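Local coordinates for WbbM protein (Klebsiella pneumoniae, PDB 6U4B) that probably acts as a trimeric, bifunctional glycosyltransferase that polymerises an O-antigen polysaccharide, with a bound magnesium ion in its family 8 domain, at residues 318-323 against 333-338; 390-395 against 400-405; 415-420 against 523-528; 533-538 against 544-549. All coordinates share one frame; numbering follows the deposited sequence.

Interaction 1: 318-323 against 333-338; sequences ALINSI and YDIVVL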
loop_
_atom_site.group_PDB
_atom_site.type_symbol
_atom_site.label_atom_id
_atom_site.label_comp_id
_atom_site.label_asym_id
_atom_site.label_seq_id
_atom_site.Cartn_x
_atom_site.Cartn_y
_atom_site.Cartn_z
ATOM N N ALA A 318 -1.437 -5.435 14.016
ATOM C CA ALA A 318 -1.548 -3.984 13.905
ATOM C C ALA A 318 -0.622 -3.285 14.891
ATOM O O ALA A 318 0.043 -2.302 14.541
ATOM C CB ALA A 318 -2.996 -3.553 14.130
ATOM N N LEU A 319 -0.559 -3.788 16.127
ATOM C CA LEU A 319 0.329 -3.206 17.128
ATOM C C LEU A 319 1.784 -3.292 16.688
ATOM O O LEU A 319 2.503 -2.286 16.680
ATOM C CB LEU A 319 0.132 -3.907 18.472
ATOM C CG LEU A 319 1.131 -3.554 19.578
ATOM C CD1 LEU A 319 1.112 -2.058 19.888
ATOM C CD2 LEU A 319 0.855 -4.376 20.831
ATOM N N ILE A 320 2.237 -4.493 16.317
ATOM C CA ILE A 320 3.628 -4.677 15.914
ATOM C C ILE A 320 3.948 -3.819 14.699
ATOM O O ILE A 320 5.024 -3.213 14.611
ATOM C CB ILE A 320 3.916 -6.169 15.654
ATOM C CG1 ILE A 320 3.955 -6.940 16.978
ATOM C CG2 ILE A 320 5.218 -6.344 14.883
ATOM C CD1 ILE A 320 3.997 -8.443 16.815
ATOM N N ASN A 321 3.015 -3.738 13.749
ATOM C CA ASN A 321 3.225 -2.864 12.603
ATOM C C ASN A 321 3.322 -1.405 13.036
ATOM O O ASN A 321 4.144 -0.649 12.505
ATOM C CB ASN A 321 2.106 -3.055 11.582
ATOM C CG ASN A 321 2.630 -3.155 10.167
ATOM O OD1 ASN A 321 3.816 -3.404 9.953
ATOM N ND2 ASN A 321 1.750 -2.966 9.192
ATOM N N SER A 322 2.509 -0.995 14.015
ATOM C CA SER A 322 2.600 0.377 14.508
ATOM C C SER A 322 3.937 0.623 15.196
ATOM O O SER A 322 4.502 1.719 15.089
ATOM C CB SER A 322 1.438 0.687 15.459
ATOM O OG SER A 322 1.690 0.224 16.780
ATOM N N ILE A 323 4.460 -0.382 15.902
ATOM C CA ILE A 323 5.767 -0.240 16.536
ATOM C C ILE A 323 6.849 -0.060 15.480
ATOM O O ILE A 323 7.743 0.784 15.620
ATOM C CB ILE A 323 6.054 -1.450 17.445
ATOM C CG1 ILE A 323 5.047 -1.506 18.595
ATOM C CG2 ILE A 323 7.480 -1.393 17.978
ATOM C CD1 ILE A 323 5.179 -2.733 19.465
ATOM N N TYR A 333 14.950 -3.174 18.245
ATOM C CA TYR A 333 13.693 -3.494 18.911
ATOM C C TYR A 333 13.570 -5.004 19.044
ATOM O O TYR A 333 13.530 -5.721 18.038
ATOM C CB TYR A 333 12.504 -2.902 18.148
ATOM C CG TYR A 333 12.501 -1.387 18.144
ATOM C CD1 TYR A 333 11.685 -0.670 19.009
ATOM C CD2 TYR A 333 13.329 -0.674 17.282
ATOM C CE1 TYR A 333 11.687 0.716 19.010
ATOM C CE2 TYR A 333 13.342 0.707 17.280
ATOM C CZ TYR A 333 12.517 1.398 18.143
ATOM O OH TYR A 333 12.528 2.774 18.136
ATOM N N ASP A 334 13.508 -5.475 20.286
ATOM C CA ASP A 334 13.490 -6.894 20.639
ATOM C C ASP A 334 12.070 -7.226 21.092
ATOM O O ASP A 334 11.728 -7.084 22.268
ATOM C CB ASP A 334 14.529 -7.174 21.730
ATOM C CG ASP A 334 14.618 -8.648 22.118
ATOM O OD1 ASP A 334 13.793 -9.468 21.663
ATOM O OD2 ASP A 334 15.536 -8.983 22.896
ATOM N N ILE A 335 11.242 -7.666 20.150
ATOM C CA ILE A 335 9.837 -7.950 20.414
ATOM C C ILE A 335 9.687 -9.434 20.711
ATOM O O ILE A 335 10.160 -10.281 19.943
ATOM C CB ILE A 335 8.948 -7.534 19.230
ATOM C CG1 ILE A 335 9.210 -6.076 18.846
ATOM C CG2 ILE A 335 7.485 -7.737 19.579
ATOM C CD1 ILE A 335 8.333 -5.571 17.718
ATOM N N VAL A 336 9.033 -9.751 21.826
ATOM C CA VAL A 336 8.752 -11.130 22.209
ATOM C C VAL A 336 7.258 -11.253 22.457
ATOM O O VAL A 336 6.700 -10.519 23.283
ATOM C CB VAL A 336 9.541 -11.563 23.455
ATOM C CG1 VAL A 336 9.109 -12.953 23.892
ATOM C CG2 VAL A 336 11.037 -11.528 23.176
ATOM N N VAL A 337 6.612 -12.177 21.753
ATOM C CA VAL A 337 5.186 -12.432 21.912
ATOM C C VAL A 337 5.007 -13.677 22.770
ATOM O O VAL A 337 5.449 -14.770 22.394
ATOM C CB VAL A 337 4.489 -12.598 20.553
ATOM C CG1 VAL A 337 3.085 -13.151 20.748
ATOM C CG2 VAL A 337 4.446 -11.263 19.810
ATOM N N LEU A 338 4.366 -13.513 23.926
ATOM C CA LEU A 338 3.954 -14.645 24.750
ATOM C C LEU A 338 2.669 -15.191 24.146
ATOM O O LEU A 338 1.577 -14.695 24.431
ATOM C CB LEU A 338 3.751 -14.216 26.198
ATOM C CG LEU A 338 4.903 -13.405 26.798
ATOM C CD1 LEU A 338 4.586 -12.983 28.227
ATOM C CD2 LEU A 338 6.186 -14.208 26.742
#
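Y333 meets I323 at the start of a helix-on-sheet contact inside a beta-alpha-beta unit: strand 302-309, helix 313-325 and strand 333-340, the parallel Rossmann-like framework of a GT-A glycosyltransferase such as family 8. Helix segment 318-323 runs nearly antiparallel to strand segment 333-338 (174°), with the two axes 11.4 Å apart. I323 CG2 approaches the tyrosine ring obliquely, 4.4 Å from Y333 CD1, while the Y333 hydroxyl is hydrogen-bonded to D414 and to the backbone N of D328. Two residues on, I335 points its CB at the helix and ends in a methyl shared by two isoleucines one turn apart. Its CD1 lies 4.3 Å from CG2 of I320, and CG2 of I323 approaches that same CD1 equally closely. Beyond it V337 takes up the other branch of I320. That branch starts beside the backbone N (chi1 -72°) and continues extended, which carries its terminal methyl out to the strand. On the helix, S322 OG bonds L319 O in the carbonyl plane, on a lone pair, and L319 O also accepts from I323 N. Across the contact the nearest approach is I320 CD1 to V337 CG2, 4.1 Å.

Interaction 2: 390-395 against 400-405; sequences LFIPQL and DKVVFI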
loop_
_atom_site.group_PDB
_atom_site.type_symbol
_atom_site.label_atom_id
_atom_site.label_comp_id
_atom_site.label_asym_id
_atom_site.label_seq_id
_atom_site.Cartn_x
_atom_site.Cartn_y
_atom_site.Cartn_z
ATOM N N LEU A 390 2.507 -11.211 35.242
ATOM C CA LEU A 390 3.165 -11.537 36.502
ATOM C C LEU A 390 4.471 -12.292 36.301
ATOM O O LEU A 390 5.340 -12.247 37.177
ATOM C CB LEU A 390 2.236 -12.369 37.387
ATOM C CG LEU A 390 0.874 -11.772 37.730
ATOM C CD1 LEU A 390 0.118 -12.700 38.669
ATOM C CD2 LEU A 390 1.033 -10.392 38.346
ATOM N N PHE A 391 4.632 -12.980 35.176
ATOM C CA PHE A 391 5.803 -13.811 34.937
ATOM C C PHE A 391 6.903 -13.085 34.177
ATOM O O PHE A 391 7.937 -13.695 33.883
ATOM C CB PHE A 391 5.393 -15.081 34.186
ATOM C CG PHE A 391 4.441 -15.948 34.958
ATOM C CD1 PHE A 391 3.071 -15.782 34.826
ATOM C CD2 PHE A 391 4.914 -16.910 35.836
ATOM C CE1 PHE A 391 2.193 -16.568 35.545
ATOM C CE2 PHE A 391 4.038 -17.703 36.562
ATOM C CZ PHE A 391 2.675 -17.531 36.416
ATOM N N ILE A 392 6.703 -11.800 33.863
ATOM C CA ILE A 392 7.734 -11.048 33.141
ATOM C C ILE A 392 9.047 -10.973 33.910
ATOM O O ILE A 392 10.101 -11.202 33.297
ATOM C CB ILE A 392 7.190 -9.670 32.734
ATOM C CG1 ILE A 392 6.229 -9.825 31.554
ATOM C CG2 ILE A 392 8.330 -8.720 32.389
ATOM C CD1 ILE A 392 5.367 -8.608 31.287
ATOM N N PRO A 393 9.081 -10.680 35.213
ATOM C CA PRO A 393 10.381 -10.647 35.909
ATOM C C PRO A 393 11.111 -11.982 35.934
ATOM O O PRO A 393 12.327 -11.997 36.160
ATOM C CB PRO A 393 10.014 -10.185 37.328
ATOM C CG PRO A 393 8.564 -10.479 37.466
ATOM C CD PRO A 393 7.987 -10.260 36.108
ATOM N N GLN A 394 10.423 -13.102 35.706
ATOM C CA GLN A 394 11.098 -14.396 35.705
ATOM C C GLN A 394 11.616 -14.771 34.320
ATOM O O GLN A 394 12.799 -15.088 34.161
ATOM C CB GLN A 394 10.159 -15.486 36.233
ATOM C CG GLN A 394 10.829 -16.842 36.451
ATOM C CD GLN A 394 11.783 -16.853 37.639
ATOM O OE1 GLN A 394 11.911 -15.864 38.363
ATOM N NE2 GLN A 394 12.456 -17.981 37.845
ATOM N N LEU A 395 10.747 -14.735 33.306
ATOM C CA LEU A 395 11.167 -15.111 31.960
ATOM C C LEU A 395 12.204 -14.139 31.408
ATOM O O LEU A 395 13.142 -14.548 30.713
ATOM C CB LEU A 395 9.953 -15.180 31.035
ATOM C CG LEU A 395 10.227 -15.643 29.602
ATOM C CD1 LEU A 395 10.722 -17.084 29.597
ATOM C CD2 LEU A 395 8.988 -15.487 28.731
ATOM N N ASP A 400 17.571 -5.776 31.675
ATOM C CA ASP A 400 17.549 -4.707 32.670
ATOM C C ASP A 400 16.161 -4.088 32.772
ATOM O O ASP A 400 15.583 -4.014 33.862
ATOM C CB ASP A 400 18.590 -3.637 32.338
ATOM C CG ASP A 400 19.998 -4.059 32.705
ATOM O OD1 ASP A 400 20.956 -3.534 32.096
ATOM O OD2 ASP A 400 20.146 -4.926 33.592
ATOM N N LYS A 401 15.611 -3.638 31.646
ATOM C CA LYS A 401 14.265 -3.087 31.608
ATOM C C LYS A 401 13.520 -3.630 30.395
ATOM O O LYS A 401 14.115 -3.921 29.355
ATOM C CB LYS A 401 14.272 -1.550 31.581
ATOM C CG LYS A 401 14.744 -0.922 32.880
ATOM C CD LYS A 401 14.423 0.562 32.949
ATOM C CE LYS A 401 15.180 1.350 31.897
ATOM N NZ LYS A 401 14.990 2.816 32.076
ATOM N N VAL A 402 12.204 -3.747 30.545
ATOM C CA VAL A 402 11.324 -4.350 29.550
ATOM C C VAL A 402 10.010 -3.573 29.531
ATOM O O VAL A 402 9.482 -3.202 30.584
ATOM C CB VAL A 402 11.081 -5.842 29.866
ATOM C CG1 VAL A 402 9.701 -6.278 29.417
ATOM C CG2 VAL A 402 12.160 -6.708 29.235
ATOM N N VAL A 403 9.483 -3.330 28.333
ATOM C CA VAL A 403 8.221 -2.619 28.154
ATOM C C VAL A 403 7.146 -3.625 27.767
ATOM O O VAL A 403 7.225 -4.245 26.699
ATOM C CB VAL A 403 8.335 -1.513 27.093
ATOM C CG1 VAL A 403 7.006 -0.795 26.934
ATOM C CG2 VAL A 403 9.438 -0.536 27.463
ATOM N N PHE A 404 6.148 -3.795 28.632
ATOM C CA PHE A 404 4.966 -4.564 28.270
ATOM C C PHE A 404 3.891 -3.639 27.720
ATOM O O PHE A 404 3.727 -2.508 28.185
ATOM C CB PHE A 404 4.397 -5.341 29.462
ATOM C CG PHE A 404 3.051 -5.963 29.180
ATOM C CD1 PHE A 404 2.966 -7.236 28.644
ATOM C CD2 PHE A 404 1.874 -5.258 29.415
ATOM C CE1 PHE A 404 1.741 -7.803 28.362
ATOM C CE2 PHE A 404 0.646 -5.816 29.123
ATOM C CZ PHE A 404 0.580 -7.092 28.603
ATOM N N ILE A 405 3.136 -4.141 26.744
ATOM C CA ILE A 405 2.024 -3.381 26.184
ATOM C C ILE A 405 0.905 -4.347 25.821
ATOM O O ILE A 405 1.153 -5.432 25.285
ATOM C CB ILE A 405 2.481 -2.531 24.974
ATOM C CG1 ILE A 405 1.326 -1.686 24.427
ATOM C CG2 ILE A 405 3.097 -3.407 23.883
ATOM C CD1 ILE A 405 1.758 -0.684 23.375
#
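I392 carries the whole of this contact from the helical side, dividing its two branches between V402 and F404 of the following strand. All of the interaction across the segments is apolar packing. The CG2 methyl of I392 lies anti to the backbone N and meets CG1 of V402 at 4.1 Å. The longer branch leaves beside the backbone N (chi1 -75°) and delivers CD1 to F404, whose side chain runs at about a right angle to that of I392. There the I392 methyl sits 3.8 Å from F404 CD1 and 3.9 Å from F404 CB, an oblique approach to the ring at its root.

No backbone hydrogen bond crosses between the segments. F391 O accepts from both Q394 N and L395 N, which closes the short helical turn that holds I392 toward the strand. V402 bonds F479 through the backbone, and V403 bonds P303 and V305, so strand 402-405 lies between strands 302-309 and 477-479 in the mixed sheet of the family 8 domain. F479 also packs on both I392 and F404, extending the apolar cluster across the sheet face.

Metal chemistry begins just beyond the strand. D406 and D408 bind the magnesium ion, in the arrangement of the DxD motif of GT-A enzymes, and the side chain of F404 is about 7 Å from the metal. With no polar group taking part between the segments, the turn rests on the strand through van der Waals contact and buried apolar surface, and this hydrocarbon layer backs the strand that leads into the metal site.

Interaction 3: 415-420 against 523-528; sequences LGELLD and LEWNVY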
loop_
_atom_site.group_PDB
_atom_site.type_symbol
_atom_site.label_atom_id
_atom_site.label_comp_id
_atom_site.label_asym_id
_atom_site.label_seq_id
_atom_site.Cartn_x
_atom_site.Cartn_y
_atom_site.Cartn_z
ATOM N N LEU A 415 8.431 3.609 20.985
ATOM C CA LEU A 415 8.363 3.009 22.314
ATOM C C LEU A 415 9.680 3.138 23.066
ATOM O O LEU A 415 9.704 2.975 24.287
ATOM C CB LEU A 415 7.970 1.534 22.212
ATOM C CG LEU A 415 6.483 1.183 22.260
ATOM C CD1 LEU A 415 6.293 -0.324 22.156
ATOM C CD2 LEU A 415 5.855 1.711 23.537
ATOM N N GLY A 416 10.774 3.440 22.363
ATOM C CA GLY A 416 12.084 3.535 22.984
ATOM C C GLY A 416 12.224 4.642 24.005
ATOM O O GLY A 416 13.073 4.538 24.898
ATOM N N GLU A 417 11.426 5.706 23.891
ATOM C CA GLU A 417 11.554 6.793 24.854
ATOM C C GLU A 417 10.976 6.431 26.218
ATOM O O GLU A 417 11.294 7.098 27.209
ATOM C CB GLU A 417 10.906 8.077 24.325
ATOM C CG GLU A 417 9.497 7.928 23.779
ATOM C CD GLU A 417 9.051 9.150 22.989
ATOM O OE1 GLU A 417 8.299 9.983 23.542
ATOM O OE2 GLU A 417 9.467 9.291 21.819
ATOM N N LEU A 418 10.148 5.386 26.297
ATOM C CA LEU A 418 9.748 4.869 27.602
ATOM C C LEU A 418 10.942 4.304 28.360
ATOM O O LEU A 418 10.970 4.343 29.595
ATOM C CB LEU A 418 8.663 3.802 27.447
ATOM C CG LEU A 418 7.263 4.289 27.070
ATOM C CD1 LEU A 418 6.286 3.129 27.062
ATOM C CD2 LEU A 418 6.798 5.381 28.025
ATOM N N LEU A 419 11.940 3.786 27.639
ATOM C CA LEU A 419 13.149 3.285 28.279
ATOM C C LEU A 419 14.030 4.403 28.816
ATOM O O LEU A 419 14.878 4.145 29.677
ATOM C CB LEU A 419 13.954 2.429 27.299
ATOM C CG LEU A 419 13.406 1.046 26.942
ATOM C CD1 LEU A 419 14.439 0.258 26.153
ATOM C CD2 LEU A 419 13.001 0.294 28.198
ATOM N N ASP A 420 13.859 5.631 28.328
ATOM C CA ASP A 420 14.662 6.757 28.782
ATOM C C ASP A 420 14.103 7.428 30.030
ATOM O O ASP A 420 14.782 8.284 30.608
ATOM C CB ASP A 420 14.796 7.800 27.665
ATOM C CG ASP A 420 15.542 7.269 26.459
ATOM O OD1 ASP A 420 16.413 6.392 26.638
ATOM O OD2 ASP A 420 15.258 7.729 25.333
ATOM N N LEU A 523 -0.471 10.660 30.582
ATOM C CA LEU A 523 -1.662 9.997 30.063
ATOM C C LEU A 523 -1.600 9.779 28.555
ATOM O O LEU A 523 -2.344 8.942 28.032
ATOM C CB LEU A 523 -2.901 10.815 30.437
ATOM C CG LEU A 523 -4.293 10.243 30.166
ATOM C CD1 LEU A 523 -4.432 8.834 30.719
ATOM C CD2 LEU A 523 -5.334 11.161 30.776
ATOM N N GLU A 524 -0.726 10.502 27.847
ATOM C CA GLU A 524 -0.595 10.323 26.405
ATOM C C GLU A 524 -0.144 8.916 26.031
ATOM O O GLU A 524 -0.313 8.510 24.877
ATOM C CB GLU A 524 0.394 11.342 25.827
ATOM C CG GLU A 524 -0.088 12.789 25.833
ATOM C CD GLU A 524 -0.089 13.415 27.217
ATOM O OE1 GLU A 524 -1.038 14.167 27.530
ATOM O OE2 GLU A 524 0.857 13.155 27.989
ATOM N N TRP A 525 0.420 8.165 26.975
ATOM C CA TRP A 525 0.940 6.833 26.703
ATOM C C TRP A 525 -0.088 5.728 26.914
ATOM O O TRP A 525 0.244 4.553 26.726
ATOM C CB TRP A 525 2.178 6.565 27.565
ATOM C CG TRP A 525 3.442 7.015 26.906
ATOM C CD1 TRP A 525 4.246 8.051 27.285
ATOM C CD2 TRP A 525 4.037 6.454 25.731
ATOM N NE1 TRP A 525 5.310 8.164 26.421
ATOM C CE2 TRP A 525 5.204 7.194 25.458
ATOM C CE3 TRP A 525 3.696 5.395 24.883
ATOM C CZ2 TRP A 525 6.034 6.907 24.375
ATOM C CZ3 TRP A 525 4.520 5.112 23.809
ATOM C CH2 TRP A 525 5.675 5.865 23.564
ATOM N N ASN A 526 -1.319 6.069 27.290
ATOM C CA ASN A 526 -2.366 5.068 27.465
ATOM C C ASN A 526 -3.736 5.711 27.286
ATOM O O ASN A 526 -4.502 5.834 28.246
ATOM C CB ASN A 526 -2.255 4.407 28.841
ATOM C CG ASN A 526 -3.000 3.086 28.917
ATOM O OD1 ASN A 526 -3.946 2.845 28.168
ATOM N ND2 ASN A 526 -2.573 2.222 29.830
ATOM N N VAL A 527 -4.058 6.110 26.060
ATOM C CA VAL A 527 -5.276 6.861 25.779
ATOM C C VAL A 527 -6.376 5.874 25.404
ATOM O O VAL A 527 -6.295 5.198 24.375
ATOM C CB VAL A 527 -5.050 7.893 24.668
ATOM C CG1 VAL A 527 -6.335 8.662 24.376
ATOM C CG2 VAL A 527 -3.933 8.851 25.058
ATOM N N TYR A 528 -7.407 5.789 26.242
ATOM C CA TYR A 528 -8.585 5.011 25.887
ATOM C C TYR A 528 -9.238 5.595 24.641
ATOM O O TYR A 528 -9.380 6.815 24.509
ATOM C CB TYR A 528 -9.597 5.002 27.033
ATOM C CG TYR A 528 -9.144 4.299 28.291
ATOM C CD1 TYR A 528 -8.650 5.018 29.371
ATOM C CD2 TYR A 528 -9.233 2.917 28.409
ATOM C CE1 TYR A 528 -8.246 4.385 30.527
ATOM C CE2 TYR A 528 -8.831 2.272 29.563
ATOM C CZ TYR A 528 -8.338 3.012 30.618
ATOM O OH TYR A 528 -7.938 2.377 31.772
#
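The indole of W525 is met on one face by L418 and at its edge by E417. L418 CD2 stands over the five-membered ring, 3.5 Å from its centroid and only 10° off the ring normal, a well-centred CH-pi contact. The other methyl of L418, CD1, reaches the six-membered ring, 4.1 Å from W525 CE3, so the forked leucine spans both rings of the indole. At the edge, near the ring plane, the aliphatic CG of E417 lies 3.7 Å from W525 CZ2, with the carboxylate turned 73° to the indole. CG of E417 takes the place between the backbone N and the carbonyl carbon (chi1 49°), which brings it to this edge; OE1 then forms a salt bridge with K557. L415 comes in obliquely, its CD2 3.7 Å from W525 CZ3.

These leucines belong to a turn-like segment, helical in its backbone angles, in the loop between strand 409-411 and strand 428-432. W525 lies in a 3-10 turn shortly before strand 527-528, which pairs with strand 558-560 in a small three-stranded sheet of the family 8 domain. More than a hundred residues of chain are thereby closed onto the loop that follows the metal-binding aspartates. Beside W525, N526 OD1 is hydrogen-bonded to ND1 of H560, a magnesium ligand, and so holds that imidazole from its second shell, while N526 ND2 bonds Q473.

Interaction 4: 533-538 against 544-549; sequences NTDDFF and ATYMKF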
loop_
_atom_site.group_PDB
_atom_site.type_symbol
_atom_site.label_atom_id
_atom_site.label_comp_id
_atom_site.label_asym_id
_atom_site.label_seq_id
_atom_site.Cartn_x
_atom_site.Cartn_y
_atom_site.Cartn_z
ATOM N N ASN A 533 -19.046 5.230 23.126
ATOM C CA ASN A 533 -19.450 6.486 23.752
ATOM C C ASN A 533 -18.368 6.916 24.730
ATOM O O ASN A 533 -18.152 6.257 25.753
ATOM C CB ASN A 533 -20.798 6.342 24.457
ATOM C CG ASN A 533 -21.843 7.289 23.906
ATOM O OD1 ASN A 533 -21.622 7.952 22.893
ATOM N ND2 ASN A 533 -22.992 7.353 24.568
ATOM N N THR A 534 -17.692 8.021 24.418
ATOM C CA THR A 534 -16.647 8.563 25.273
ATOM C C THR A 534 -17.127 9.712 26.149
ATOM O O THR A 534 -16.382 10.149 27.033
ATOM C CB THR A 534 -15.462 9.039 24.423
ATOM O OG1 THR A 534 -14.460 9.609 25.273
ATOM C CG2 THR A 534 -15.918 10.084 23.416
ATOM N N ASP A 535 -18.343 10.207 25.932
ATOM C CA ASP A 535 -18.873 11.344 26.673
ATOM C C ASP A 535 -19.711 10.944 27.881
ATOM O O ASP A 535 -20.248 11.826 28.557
ATOM C CB ASP A 535 -19.717 12.230 25.751
ATOM C CG ASP A 535 -18.926 13.374 25.154
ATOM O OD1 ASP A 535 -17.680 13.349 25.234
ATOM O OD2 ASP A 535 -19.556 14.309 24.614
ATOM N N ASP A 536 -19.841 9.651 28.171
ATOM C CA ASP A 536 -20.722 9.219 29.249
ATOM C C ASP A 536 -20.026 9.145 30.602
ATOM O O ASP A 536 -20.670 9.375 31.632
ATOM C CB ASP A 536 -21.328 7.850 28.923
ATOM C CG ASP A 536 -22.131 7.858 27.636
ATOM O OD1 ASP A 536 -21.969 8.805 26.838
ATOM O OD2 ASP A 536 -22.928 6.919 27.426
ATOM N N PHE A 537 -18.730 8.840 30.625
ATOM C CA PHE A 537 -18.007 8.537 31.854
ATOM C C PHE A 537 -16.984 9.599 32.229
ATOM O O PHE A 537 -17.000 10.106 33.355
ATOM C CB PHE A 537 -17.315 7.171 31.705
ATOM C CG PHE A 537 -16.399 6.814 32.845
ATOM C CD1 PHE A 537 -16.882 6.144 33.956
ATOM C CD2 PHE A 537 -15.047 7.125 32.791
ATOM C CE1 PHE A 537 -16.039 5.805 35.000
ATOM C CE2 PHE A 537 -14.202 6.792 33.831
ATOM C CZ PHE A 537 -14.698 6.130 34.937
ATOM N N PHE A 538 -16.092 9.946 31.310
ATOM C CA PHE A 538 -14.936 10.791 31.588
ATOM C C PHE A 538 -15.271 12.241 31.947
ATOM O O PHE A 538 -14.593 12.814 32.810
ATOM C CB PHE A 538 -13.982 10.747 30.394
ATOM C CG PHE A 538 -13.462 9.370 30.095
ATOM C CD1 PHE A 538 -12.485 8.799 30.894
ATOM C CD2 PHE A 538 -13.956 8.643 29.025
ATOM C CE1 PHE A 538 -12.008 7.528 30.630
ATOM C CE2 PHE A 538 -13.481 7.374 28.752
ATOM C CZ PHE A 538 -12.505 6.815 29.558
ATOM N N ALA A 544 -9.850 18.572 36.578
ATOM C CA ALA A 544 -8.455 18.567 36.152
ATOM C C ALA A 544 -8.108 17.283 35.409
ATOM O O ALA A 544 -7.357 17.310 34.427
ATOM C CB ALA A 544 -7.539 18.750 37.360
ATOM N N THR A 545 -8.643 16.147 35.868
ATOM C CA THR A 545 -8.390 14.882 35.186
ATOM C C THR A 545 -9.044 14.857 33.810
ATOM O O THR A 545 -8.441 14.387 32.839
ATOM C CB THR A 545 -8.892 13.714 36.036
ATOM O OG1 THR A 545 -8.267 13.749 37.326
ATOM C CG2 THR A 545 -8.571 12.384 35.363
ATOM N N TYR A 546 -10.277 15.362 33.707
ATOM C CA TYR A 546 -10.947 15.409 32.412
ATOM C C TYR A 546 -10.164 16.259 31.418
ATOM O O TYR A 546 -10.043 15.896 30.240
ATOM C CB TYR A 546 -12.372 15.938 32.582
ATOM C CG TYR A 546 -13.186 15.935 31.306
ATOM C CD1 TYR A 546 -13.117 14.866 30.420
ATOM C CD2 TYR A 546 -14.033 16.993 30.995
ATOM C CE1 TYR A 546 -13.858 14.855 29.255
ATOM C CE2 TYR A 546 -14.781 16.989 29.832
ATOM C CZ TYR A 546 -14.688 15.917 28.966
ATOM O OH TYR A 546 -15.428 15.906 27.808
ATOM N N MET A 547 -9.613 17.387 31.875
ATOM C CA MET A 547 -8.770 18.202 31.006
ATOM C C MET A 547 -7.542 17.426 30.547
ATOM O O MET A 547 -7.148 17.510 29.378
ATOM C CB MET A 547 -8.356 19.485 31.725
ATOM C CG MET A 547 -9.513 20.393 32.096
ATOM S SD MET A 547 -10.502 20.911 30.678
ATOM C CE MET A 547 -12.002 19.971 30.947
ATOM N N LYS A 548 -6.920 16.672 31.456
ATOM C CA LYS A 548 -5.771 15.857 31.079
ATOM C C LYS A 548 -6.161 14.799 30.057
ATOM O O LYS A 548 -5.378 14.477 29.156
ATOM C CB LYS A 548 -5.160 15.202 32.318
ATOM C CG LYS A 548 -4.566 16.176 33.317
ATOM C CD LYS A 548 -3.845 15.432 34.428
ATOM C CE LYS A 548 -2.355 15.722 34.401
ATOM N NZ LYS A 548 -1.563 14.575 34.931
ATOM N N PHE A 549 -7.372 14.251 30.177
ATOM C CA PHE A 549 -7.839 13.257 29.217
ATOM C C PHE A 549 -8.098 13.886 27.853
ATOM O O PHE A 549 -7.767 13.295 26.819
ATOM C CB PHE A 549 -9.098 12.573 29.750
ATOM C CG PHE A 549 -9.721 11.600 28.789
ATOM C CD1 PHE A 549 -9.055 10.441 28.422
ATOM C CD2 PHE A 549 -10.983 11.835 28.270
ATOM C CE1 PHE A 549 -9.630 9.541 27.540
ATOM C CE2 PHE A 549 -11.566 10.938 27.392
ATOM C CZ PHE A 549 -10.888 9.789 27.028
HETATM O O HOH W 1 -15.354 13.830 25.908
#
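F538 and Y546 bring the two backbones nearest, their CA atoms 6.2 Å apart where the irregular segment 533-538 turns back toward helix 543-554. The carbonyl of F538 lies alongside the tyrosine ring, its O 3.5 Å from Y546 CD1 in an oblique approach. Regular bonds K548 N to A544 O and F549 N to T545 O keep the helical side in form.

The aromatic pair F538 and F549 makes a face-to-face stack, with centroids 4.2 Å apart and planes at 21°. F549 CZ lies over the centre of the F538 ring, and CD2 of F537 covers the opposite face nearer the rim, so F538 is sandwiched. CG of F549, anti to its backbone nitrogen (chi1 176°), sends the ring out from the helix into this stack.

This is the packing of a loop onto the helix that follows it, in the family 8 domain. I434 of helix 434-441 touches both stacked phenylalanines, and on the helix A544 and M547 also meet a second subunit, placing this element at a trimer interface.

T534, although poorly ordered, sets OG1 in the plane of the F549 ring at its edge, 3.8 Å from F549 CE2. Farther out, one water joins D535 and Y546: it donates to D535 OD1 at 2.5 Å and lies in the plane of the tyrosine ring, 2.8 Å from Y546 OH.

Interactions 1 and 2 are buried layers on one sheet, purely apolar across the segments, and they touch through L319 with I405 and L338 with L395. Interaction 3 lies beside both: L415 packs on I323, L418 and L419 pack on V403, and K401 NZ probably bonds L419 O. Its chemistry is more mixed, adding an indole and a glutamate at the margin of the core. Interaction 4 is farther from the centre of the chain and reaches the surface and a neighbouring subunit; there ring stacking is joined by a water bridge. It meets interaction 3 through L523 and Y528, but stays about 18 Å from interaction 1 at the nearest atoms.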